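Local coordinates for protein 2-hydroxyethylphosphonate dioxygenase (Streptomyces viridochromogenes, PDB 4YAR) that converts 2-hydroxyethylphosphonate and dioxygen into hydroxymethylphosphonate and formate at a non-heme iron centre, a step in bialaphos (phosphinothricin tripeptide) biosynthesis, at residues A[311-316]-A[321-326]; A[348-353]-A[402-407]; A[20-25]-A[31-36]. The protein carries 1 engineered substitution. All coordinates share one frame; numbering follows the deposited sequence.

Contacts 1 and 2 both reach the same antiparallel sheet and touch each other, the sulfur and methyl of Met-325 packing on Phe-405 and Leu-403. Both are partly buried. Contact 1 is the hairpin at the border of that sheet, held by backbone bonds and by serine and arginine side chains, with solvent along much of its outer strand. Contact 2 lies over a face of strand 400-407, where one lysine spans the distance to a loop and is met by an aspartate and a leucine. Contact 3 is remote, about 43 Å, centre to centre, from contact 2, in a small helical domain; it is buried and purely apolar, and a cadmium ion is bound elsewhere on its second helix.

Contact 1. Residues A[311-316]-A[321-326]; sequences RRSRRT and EAASMA
Arg-315 and Ala-322 form an antiparallel hydrogen-bonded pair within the hairpin of strands 315-317 and 320-324. Ala-322 N gives a nearly straight bond to Arg-315 O (2.8 Å), and Arg-315 N returns one to Ala-322 O (3.0 Å). Next along, Thr-316 and Glu-321 make the non-hydrogen-bonded pair. The close-fitting part lies at the other end, around the serines. Ser-324 N donates to Ser-313 OG at 3.0 Å with an angle of 173°, and the same hydroxyl is bonded to Ser-310 O, so Ser-313 ties the segment around it to strand 320-324. Arg-315 then folds back over its partner: with CG set between backbone N and carbonyl carbon (chi1 72°) and a bend at chi2, its guanidinium lays one face over the backbone of Ala-322 and Ala-323. Arg-315 NH1 bonds Ser-324 OG (2.8 Å) and, in the guanidinium plane, Ser-313 O (3.1 Å); the second bond to Ser-324 OG, from NH2, is weak. The looser side belongs to Arg-314, an exposed residue. Arg-314 CD rests 3.3 Å from Glu-321 OE1, but Arg-314 NH1 stays 4.2 Å from it, too far for a salt bridge, and the two flat groups are turned 43° apart. Glu-321 OE2 has a long, weak ion pair with Arg-340. Arg-314 NE instead bonds Arg-311 O, which also accepts from Arg-314 N. Strand 315-317 is the outermost of its sheet within the chain, while strand 320-324 pairs on its other side with strand 335-343 and turns Ala-323 against Phe-338.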
loop_
_atom_site.group_PDB
_atom_site.type_symbol
_atom_site.label_atom_id
_atom_site.label_comp_id
_atom_site.label_asym_id
_atom_site.label_seq_id
_atom_site.Cartn_x
_atom_site.Cartn_y
_atom_site.Cartn_z
ATOM N N ARG A 311 -15.477 -16.759 8.430
ATOM C CA ARG A 311 -15.759 -18.187 8.394
ATOM C C ARG A 311 -16.441 -18.599 7.104
ATOM O O ARG A 311 -16.078 -19.619 6.496
ATOM C CB ARG A 311 -16.669 -18.585 9.585
ATOM C CG ARG A 311 -15.947 -18.800 10.890
ATOM C CD ARG A 311 -16.857 -19.665 11.791
ATOM N NE ARG A 311 -16.384 -19.667 13.156
ATOM C CZ ARG A 311 -16.887 -18.922 14.141
ATOM N NH1 ARG A 311 -17.908 -18.075 13.937
ATOM N NH2 ARG A 311 -16.385 -19.029 15.341
ATOM N N ARG A 312 -17.411 -17.801 6.665
ATOM C CA ARG A 312 -18.178 -18.132 5.437
ATOM C C ARG A 312 -17.288 -18.052 4.231
ATOM O O ARG A 312 -17.508 -18.731 3.260
ATOM C CB ARG A 312 -19.300 -17.167 5.194
ATOM C CG ARG A 312 -20.542 -17.435 6.002
ATOM C CD ARG A 312 -21.601 -16.447 5.591
ATOM N NE ARG A 312 -22.375 -16.156 6.774
ATOM C CZ ARG A 312 -22.321 -15.046 7.504
ATOM N NH1 ARG A 312 -21.565 -13.999 7.171
ATOM N NH2 ARG A 312 -23.096 -14.975 8.582
ATOM N N SER A 313 -16.248 -17.200 4.315
ATOM C CA SER A 313 -15.287 -17.034 3.223
ATOM C C SER A 313 -14.303 -18.182 3.098
ATOM O O SER A 313 -13.519 -18.248 2.163
ATOM C CB SER A 313 -14.581 -15.714 3.388
ATOM O OG SER A 313 -13.514 -15.840 4.284
ATOM N N ARG A 314 -14.281 -19.126 4.027
ATOM C CA ARG A 314 -13.199 -20.085 4.014
ATOM C C ARG A 314 -13.036 -20.820 2.716
ATOM O O ARG A 314 -14.016 -21.187 2.097
ATOM C CB ARG A 314 -13.389 -21.148 5.090
ATOM C CG ARG A 314 -12.775 -20.751 6.412
ATOM C CD ARG A 314 -13.078 -21.904 7.385
ATOM N NE ARG A 314 -14.441 -21.813 7.878
ATOM C CZ ARG A 314 -15.092 -22.814 8.481
ATOM N NH1 ARG A 314 -14.517 -24.009 8.625
ATOM N NH2 ARG A 314 -16.327 -22.616 8.936
ATOM N N ARG A 315 -11.804 -21.035 2.318
ATOM C CA ARG A 315 -11.494 -21.787 1.092
ATOM C C ARG A 315 -10.148 -22.426 1.127
ATOM O O ARG A 315 -9.230 -21.967 1.812
ATOM C CB ARG A 315 -11.630 -20.951 -0.200
ATOM C CG ARG A 315 -10.526 -19.875 -0.412
ATOM C CD ARG A 315 -11.069 -18.560 0.085
ATOM N NE ARG A 315 -10.096 -17.450 0.108
ATOM C CZ ARG A 315 -10.291 -16.327 0.810
ATOM N NH1 ARG A 315 -11.364 -16.155 1.593
ATOM N NH2 ARG A 315 -9.356 -15.415 0.807
ATOM N N THR A 316 -9.986 -23.491 0.335
ATOM C CA THR A 316 -8.653 -24.010 0.068
ATOM C C THR A 316 -7.912 -23.122 -0.929
ATOM O O THR A 316 -8.497 -22.703 -1.882
ATOM C CB THR A 316 -8.731 -25.450 -0.459
ATOM O OG1 THR A 316 -9.434 -26.217 0.501
ATOM C CG2 THR A 316 -7.339 -26.085 -0.638
ATOM N N GLU A 321 -5.424 -23.325 4.046
ATOM C CA GLU A 321 -6.805 -22.867 4.170
ATOM C C GLU A 321 -6.794 -21.338 4.409
ATOM O O GLU A 321 -5.977 -20.860 5.151
ATOM C CB GLU A 321 -7.582 -23.643 5.226
ATOM C CG GLU A 321 -9.108 -23.623 4.992
ATOM C CD GLU A 321 -9.951 -24.287 6.085
ATOM O OE1 GLU A 321 -11.185 -24.193 6.022
ATOM O OE2 GLU A 321 -9.399 -24.909 7.002
ATOM N N ALA A 322 -7.634 -20.620 3.680
ATOM C CA ALA A 322 -7.598 -19.122 3.729
ATOM C C ALA A 322 -8.930 -18.588 4.134
ATOM O O ALA A 322 -9.951 -19.129 3.783
ATOM C CB ALA A 322 -7.138 -18.558 2.388
ATOM N N ALA A 323 -8.958 -17.475 4.893
ATOM C CA ALA A 323 -10.187 -16.774 5.110
ATOM C C ALA A 323 -9.883 -15.256 4.986
ATOM O O ALA A 323 -8.765 -14.812 5.290
ATOM C CB ALA A 323 -10.673 -17.055 6.520
ATOM N N SER A 324 -10.882 -14.515 4.546
ATOM C CA SER A 324 -10.724 -13.092 4.293
ATOM C C SER A 324 -10.851 -12.201 5.468
ATOM O O SER A 324 -11.733 -12.362 6.284
ATOM C CB SER A 324 -11.774 -12.629 3.267
ATOM O OG SER A 324 -11.737 -13.430 2.075
ATOM N N MET A 325 -9.954 -11.221 5.539
ATOM C CA MET A 325 -10.150 -10.080 6.418
ATOM C C MET A 325 -10.871 -9.028 5.619
ATOM O O MET A 325 -11.183 -9.244 4.422
ATOM C CB MET A 325 -8.845 -9.479 6.944
ATOM C CG MET A 325 -8.000 -10.434 7.654
ATOM S SD MET A 325 -6.620 -9.488 8.357
ATOM C CE MET A 325 -5.694 -10.951 8.979
ATOM N N ALA A 326 -11.282 -7.961 6.296
ATOM C CA ALA A 326 -11.903 -6.843 5.622
ATOM C C ALA A 326 -11.123 -6.310 4.405
ATOM O O ALA A 326 -9.878 -6.264 4.396
ATOM C CB ALA A 326 -12.173 -5.773 6.616
#

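Contact 2. Residues A[348-353]-A[402-407]; sequences ADLIDH and VLKFGS
This is a side-chain bridge between a loop and a sheet: Lys-404, on strand 400-407, reaches across to Leu-350 and Asp-352 in the loop that joins strands 335-343 and 355-362. The backbones stay well apart, their nearest CA atoms, those of Asp-352 and Gly-406, being 8.9 Å from each other, and the lysine does much of the spanning. Its CG is anti to the backbone N (chi1 171°), and the chain runs extended as far as CE before bending at chi4, which swings NZ to the carboxylate. Lys-404 NZ then makes a salt bridge of 3.1 Å to Asp-352 OD1, arriving on the syn side of that oxygen and 19° out of the carboxylate plane. The aspartate comes from the opposite direction, and it straddles the end of the chain: Lys-404 CE lies 3.6 Å from Asp-352 OD1 and 3.7 Å from OD2, whereas NZ favours OD1. Leu-350 meets the lysine tip to tip, its CD1 4.2 Å from Lys-404 NZ, and adds an apolar neighbour to the ammonium group. Leu-350 also packs on Trp-396 of strand 394-397 and Tyr-358 of strand 355-362. Both charged ends have second partners on strand 355-362, for Lys-404 NZ is hydrogen-bonded to Tyr-358 OH and Asp-352 OD1 to Asn-356 ND2. The ammonium is therefore shared between a carboxylate and a phenol, and Asp-352 OD1 between a lysine and an amide. In this partly buried place, beside a leucine, the opposite charges probably favour each other's ionised form, and the small polar network joins loop to sheet.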
loop_
_atom_site.group_PDB
_atom_site.type_symbol
_atom_site.label_atom_id
_atom_site.label_comp_id
_atom_site.label_asym_id
_atom_site.label_seq_id
_atom_site.Cartn_x
_atom_site.Cartn_y
_atom_site.Cartn_z
ATOM N N ALA A 348 2.612 -24.985 -1.091
ATOM C CA ALA A 348 2.222 -24.348 -2.381
ATOM C C ALA A 348 3.070 -23.100 -2.400
ATOM O O ALA A 348 3.275 -22.433 -1.294
ATOM C CB ALA A 348 0.719 -24.005 -2.475
ATOM N N ASP A 349 3.612 -22.798 -3.580
ATOM C CA ASP A 349 4.501 -21.667 -3.652
ATOM C C ASP A 349 3.593 -20.437 -3.647
ATOM O O ASP A 349 2.522 -20.441 -4.285
ATOM C CB ASP A 349 5.459 -21.719 -4.861
ATOM C CG ASP A 349 6.762 -22.494 -4.538
ATOM O OD1 ASP A 349 6.732 -23.314 -3.619
ATOM O OD2 ASP A 349 7.880 -22.246 -5.104
ATOM N N LEU A 350 3.968 -19.464 -2.819
ATOM C CA LEU A 350 3.397 -18.133 -2.845
ATOM C C LEU A 350 4.329 -17.174 -3.579
ATOM O O LEU A 350 5.561 -17.126 -3.336
ATOM C CB LEU A 350 3.129 -17.659 -1.412
ATOM C CG LEU A 350 2.294 -18.623 -0.597
ATOM C CD1 LEU A 350 2.369 -18.279 0.876
ATOM C CD2 LEU A 350 0.843 -18.693 -1.032
ATOM N N ILE A 351 3.745 -16.407 -4.479
ATOM C CA ILE A 351 4.441 -15.396 -5.290
ATOM C C ILE A 351 3.325 -14.305 -5.320
ATOM O O ILE A 351 2.191 -14.543 -5.715
ATOM C CB ILE A 351 4.948 -15.853 -6.688
ATOM C CG1 ILE A 351 5.563 -17.279 -6.677
ATOM C CG2 ILE A 351 6.088 -14.955 -7.172
ATOM C CD1 ILE A 351 6.154 -17.789 -8.017
ATOM N N ASP A 352 3.602 -13.138 -4.770
ATOM C CA ASP A 352 2.628 -12.083 -4.797
ATOM C C ASP A 352 3.167 -10.929 -5.638
ATOM O O ASP A 352 4.336 -10.717 -5.679
ATOM C CB ASP A 352 2.398 -11.503 -3.379
ATOM C CG ASP A 352 1.319 -12.231 -2.595
ATOM O OD1 ASP A 352 1.658 -13.329 -2.165
ATOM O OD2 ASP A 352 0.237 -11.611 -2.239
ATOM N N HIS A 353 2.287 -10.128 -6.208
ATOM C CA HIS A 353 2.769 -8.996 -7.054
ATOM C C HIS A 353 3.208 -7.686 -6.347
ATOM O O HIS A 353 3.485 -6.661 -7.002
ATOM C CB HIS A 353 1.779 -8.726 -8.144
ATOM C CG HIS A 353 0.510 -8.099 -7.680
ATOM N ND1 HIS A 353 0.438 -6.765 -7.344
ATOM C CD2 HIS A 353 -0.757 -8.585 -7.599
ATOM C CE1 HIS A 353 -0.806 -6.469 -7.031
ATOM N NE2 HIS A 353 -1.556 -7.530 -7.226
ATOM N N VAL A 402 -0.999 -18.222 10.379
ATOM C CA VAL A 402 -0.308 -17.004 10.154
ATOM C C VAL A 402 -1.270 -15.977 9.578
ATOM O O VAL A 402 -2.139 -16.336 8.761
ATOM C CB VAL A 402 0.932 -17.260 9.263
ATOM C CG1 VAL A 402 0.536 -17.654 7.846
ATOM C CG2 VAL A 402 1.815 -16.033 9.181
ATOM N N LEU A 403 -1.079 -14.715 9.937
ATOM C CA LEU A 403 -1.866 -13.632 9.280
ATOM C C LEU A 403 -1.013 -13.056 8.150
ATOM O O LEU A 403 0.195 -12.900 8.320
ATOM C CB LEU A 403 -2.194 -12.546 10.302
ATOM C CG LEU A 403 -2.987 -12.893 11.572
ATOM C CD1 LEU A 403 -3.533 -11.681 12.291
ATOM C CD2 LEU A 403 -4.076 -13.857 11.253
ATOM N N LYS A 404 -1.646 -12.862 6.981
ATOM C CA LYS A 404 -0.990 -12.377 5.798
ATOM C C LYS A 404 -1.565 -11.015 5.445
ATOM O O LYS A 404 -2.761 -10.884 5.074
ATOM C CB LYS A 404 -1.178 -13.318 4.636
ATOM C CG LYS A 404 -0.698 -12.757 3.316
ATOM C CD LYS A 404 -0.732 -13.885 2.311
ATOM C CE LYS A 404 -0.217 -13.445 0.954
ATOM N NZ LYS A 404 0.685 -14.479 0.496
ATOM N N PHE A 405 -0.728 -10.019 5.474
ATOM C CA PHE A 405 -1.133 -8.645 5.089
ATOM C C PHE A 405 -0.402 -8.290 3.818
ATOM O O PHE A 405 0.739 -8.723 3.562
ATOM C CB PHE A 405 -0.845 -7.616 6.201
ATOM C CG PHE A 405 -1.545 -7.869 7.499
ATOM C CD1 PHE A 405 -2.862 -7.420 7.696
ATOM C CD2 PHE A 405 -0.950 -8.603 8.493
ATOM C CE1 PHE A 405 -3.515 -7.613 8.917
ATOM C CE2 PHE A 405 -1.589 -8.789 9.715
ATOM C CZ PHE A 405 -2.881 -8.322 9.912
ATOM N N GLY A 406 -0.978 -7.370 3.042
ATOM C CA GLY A 406 -0.358 -6.926 1.873
ATOM C C GLY A 406 -0.552 -5.454 1.618
ATOM O O GLY A 406 -1.574 -4.881 1.855
ATOM N N SER A 407 0.520 -4.852 1.126
ATOM C CA SER A 407 0.523 -3.436 0.764
ATOM C C SER A 407 1.596 -3.198 -0.300
ATOM O O SER A 407 2.323 -4.121 -0.665
ATOM C CB SER A 407 0.811 -2.575 1.990
ATOM O OG SER A 407 2.009 -2.947 2.696
#

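Contact 3. Residues A[20-25]-A[31-36]; sequences AQTADL and DDLRRL. With CD (cadmium ion), chain F.
The first helix-turn-helix unit, assigned by similarity to DNA binding in a cro/C1-type domain, is where helices 19-26 and 30-36 meet through Leu-33. A single methyl does the touching. With chi1 at -173° and chi2 at 59°, Leu-33 sends CD2 to the first helix, where it lies 3.7 Å from Thr-22 CG2 and 4.1 Å from Ala-23 CB. The side chains of Thr-22 and Leu-33 cross at about a right angle. Thr-22 turns its methyl to this apolar spot while OG1 is hydrogen-bonded to Thr-18 O, just ahead of helix 19-26, so the hydroxyl is satisfied away from the leucine. Nothing polar links the helices here. On another side of helix 30-36, Asp-32 chelates a cadmium ion through OD1 (2.3 Å) and OD2 (2.5 Å); three waters are also bound to the metal, one of them donating to Asp-31 OD1. Arg-35 grips Asp-32 OD1 end-on with NH1 and NH2, the latter at 3.1 Å, and also pairs with Glu-43. The buried methyl contact is closed in by two further helices: Leu-52 of helix 49-55 touches both Thr-22 and Leu-33, and helix 5-15 adds Met-12 and Leu-8.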
loop_
_atom_site.group_PDB
_atom_site.type_symbol
_atom_site.label_atom_id
_atom_site.label_comp_id
_atom_site.label_asym_id
_atom_site.label_seq_id
_atom_site.Cartn_x
_atom_site.Cartn_y
_atom_site.Cartn_z
ATOM N N ALA A 20 32.057 11.243 -21.207
ATOM C CA ALA A 20 33.234 12.104 -21.171
ATOM C C ALA A 20 32.943 13.526 -20.737
ATOM O O ALA A 20 33.741 14.118 -20.000
ATOM C CB ALA A 20 33.955 12.121 -22.525
ATOM N N GLN A 21 31.823 14.082 -21.202
ATOM C CA GLN A 21 31.482 15.440 -20.907
ATOM C C GLN A 21 31.092 15.547 -19.479
ATOM O O GLN A 21 31.369 16.556 -18.849
ATOM C CB GLN A 21 30.293 15.939 -21.754
ATOM C CG GLN A 21 30.621 16.283 -23.191
ATOM C CD GLN A 21 29.393 16.474 -24.077
ATOM O OE1 GLN A 21 28.396 15.778 -23.943
ATOM N NE2 GLN A 21 29.510 17.371 -25.051
ATOM N N THR A 22 30.362 14.556 -18.984
ATOM C CA THR A 22 29.915 14.557 -17.580
ATOM C C THR A 22 31.179 14.552 -16.656
ATOM O O THR A 22 31.285 15.330 -15.725
ATOM C CB THR A 22 28.921 13.401 -17.322
ATOM O OG1 THR A 22 27.728 13.615 -18.145
ATOM C CG2 THR A 22 28.504 13.362 -15.895
ATOM N N ALA A 23 32.130 13.686 -16.987
ATOM C CA ALA A 23 33.357 13.554 -16.175
ATOM C C ALA A 23 34.116 14.893 -16.120
ATOM O O ALA A 23 34.546 15.338 -15.023
ATOM C CB ALA A 23 34.214 12.417 -16.710
ATOM N N ASP A 24 34.216 15.554 -17.280
ATOM C CA ASP A 24 34.975 16.787 -17.412
ATOM C C ASP A 24 34.315 17.906 -16.659
ATOM O O ASP A 24 34.943 18.636 -15.885
ATOM C CB ASP A 24 35.207 17.143 -18.889
ATOM C CG ASP A 24 36.316 16.271 -19.544
ATOM O OD1 ASP A 24 36.980 15.475 -18.832
ATOM O OD2 ASP A 24 36.533 16.382 -20.764
ATOM N N LEU A 25 33.009 18.008 -16.846
ATOM C CA LEU A 25 32.205 18.955 -16.109
ATOM C C LEU A 25 32.280 18.788 -14.602
ATOM O O LEU A 25 32.316 19.759 -13.870
ATOM C CB LEU A 25 30.746 18.790 -16.563
ATOM C CG LEU A 25 30.315 19.626 -17.745
ATOM C CD1 LEU A 25 28.827 19.332 -18.027
ATOM C CD2 LEU A 25 30.581 21.122 -17.444
ATOM N N ASP A 31 37.100 6.885 -15.939
ATOM C CA ASP A 31 37.011 5.503 -15.532
ATOM C C ASP A 31 36.130 5.327 -14.337
ATOM O O ASP A 31 35.372 4.365 -14.270
ATOM C CB ASP A 31 38.406 4.804 -15.359
ATOM C CG ASP A 31 39.373 5.470 -14.343
ATOM O OD1 ASP A 31 39.031 6.388 -13.575
ATOM O OD2 ASP A 31 40.568 5.042 -14.347
ATOM N N ASP A 32 36.187 6.272 -13.401
ATOM C CA ASP A 32 35.281 6.234 -12.264
ATOM C C ASP A 32 33.795 6.365 -12.697
ATOM O O ASP A 32 32.911 5.632 -12.233
ATOM C CB ASP A 32 35.628 7.323 -11.260
ATOM C CG ASP A 32 36.832 6.980 -10.368
ATOM O OD1 ASP A 32 37.373 5.862 -10.388
ATOM O OD2 ASP A 32 37.188 7.905 -9.624
ATOM N N LEU A 33 33.515 7.281 -13.610
ATOM C CA LEU A 33 32.125 7.449 -14.071
ATOM C C LEU A 33 31.614 6.249 -14.865
ATOM O O LEU A 33 30.462 5.833 -14.672
ATOM C CB LEU A 33 31.988 8.704 -14.913
ATOM C CG LEU A 33 30.556 9.100 -15.320
ATOM C CD1 LEU A 33 29.642 9.342 -14.140
ATOM C CD2 LEU A 33 30.706 10.392 -16.072
ATOM N N ARG A 34 32.456 5.672 -15.728
ATOM C CA ARG A 34 32.093 4.448 -16.463
ATOM C C ARG A 34 31.773 3.325 -15.502
ATOM O O ARG A 34 30.815 2.560 -15.725
ATOM C CB ARG A 34 33.198 4.034 -17.441
ATOM C CG ARG A 34 33.383 5.023 -18.595
ATOM C CD ARG A 34 34.198 4.453 -19.755
ATOM N NE ARG A 34 33.736 3.093 -20.070
ATOM C CZ ARG A 34 34.426 1.952 -19.915
ATOM N NH1 ARG A 34 35.702 1.933 -19.499
ATOM N NH2 ARG A 34 33.833 0.800 -20.217
ATOM N N ARG A 35 32.511 3.257 -14.394
ATOM C CA ARG A 35 32.246 2.241 -13.370
ATOM C C ARG A 35 30.972 2.512 -12.576
ATOM O O ARG A 35 30.202 1.587 -12.304
ATOM C CB ARG A 35 33.450 2.088 -12.431
ATOM C CG ARG A 35 33.678 0.656 -11.980
ATOM C CD ARG A 35 34.934 0.485 -11.141
ATOM N NE ARG A 35 34.993 1.513 -10.112
ATOM C CZ ARG A 35 35.726 2.626 -10.186
ATOM N NH1 ARG A 35 36.526 2.841 -11.240
ATOM N NH2 ARG A 35 35.675 3.528 -9.193
ATOM N N LEU A 36 30.742 3.771 -12.214
ATOM C CA LEU A 36 29.504 4.177 -11.585
ATOM C C LEU A 36 28.260 3.745 -12.420
ATOM O O LEU A 36 27.159 3.554 -11.870
ATOM C CB LEU A 36 29.501 5.670 -11.347
ATOM C CG LEU A 36 30.478 6.182 -10.276
ATOM C CD1 LEU A 36 30.406 7.707 -10.148
ATOM C CD2 LEU A 36 30.204 5.508 -8.946
HETATM CD CD CD F . 39.199 6.526 -9.120
HETATM O O HOH W 1 40.144 6.766 -11.185
HETATM O O HOH W 2 38.150 6.111 -7.449
HETATM O O HOH W 3 38.618 8.349 -9.100
#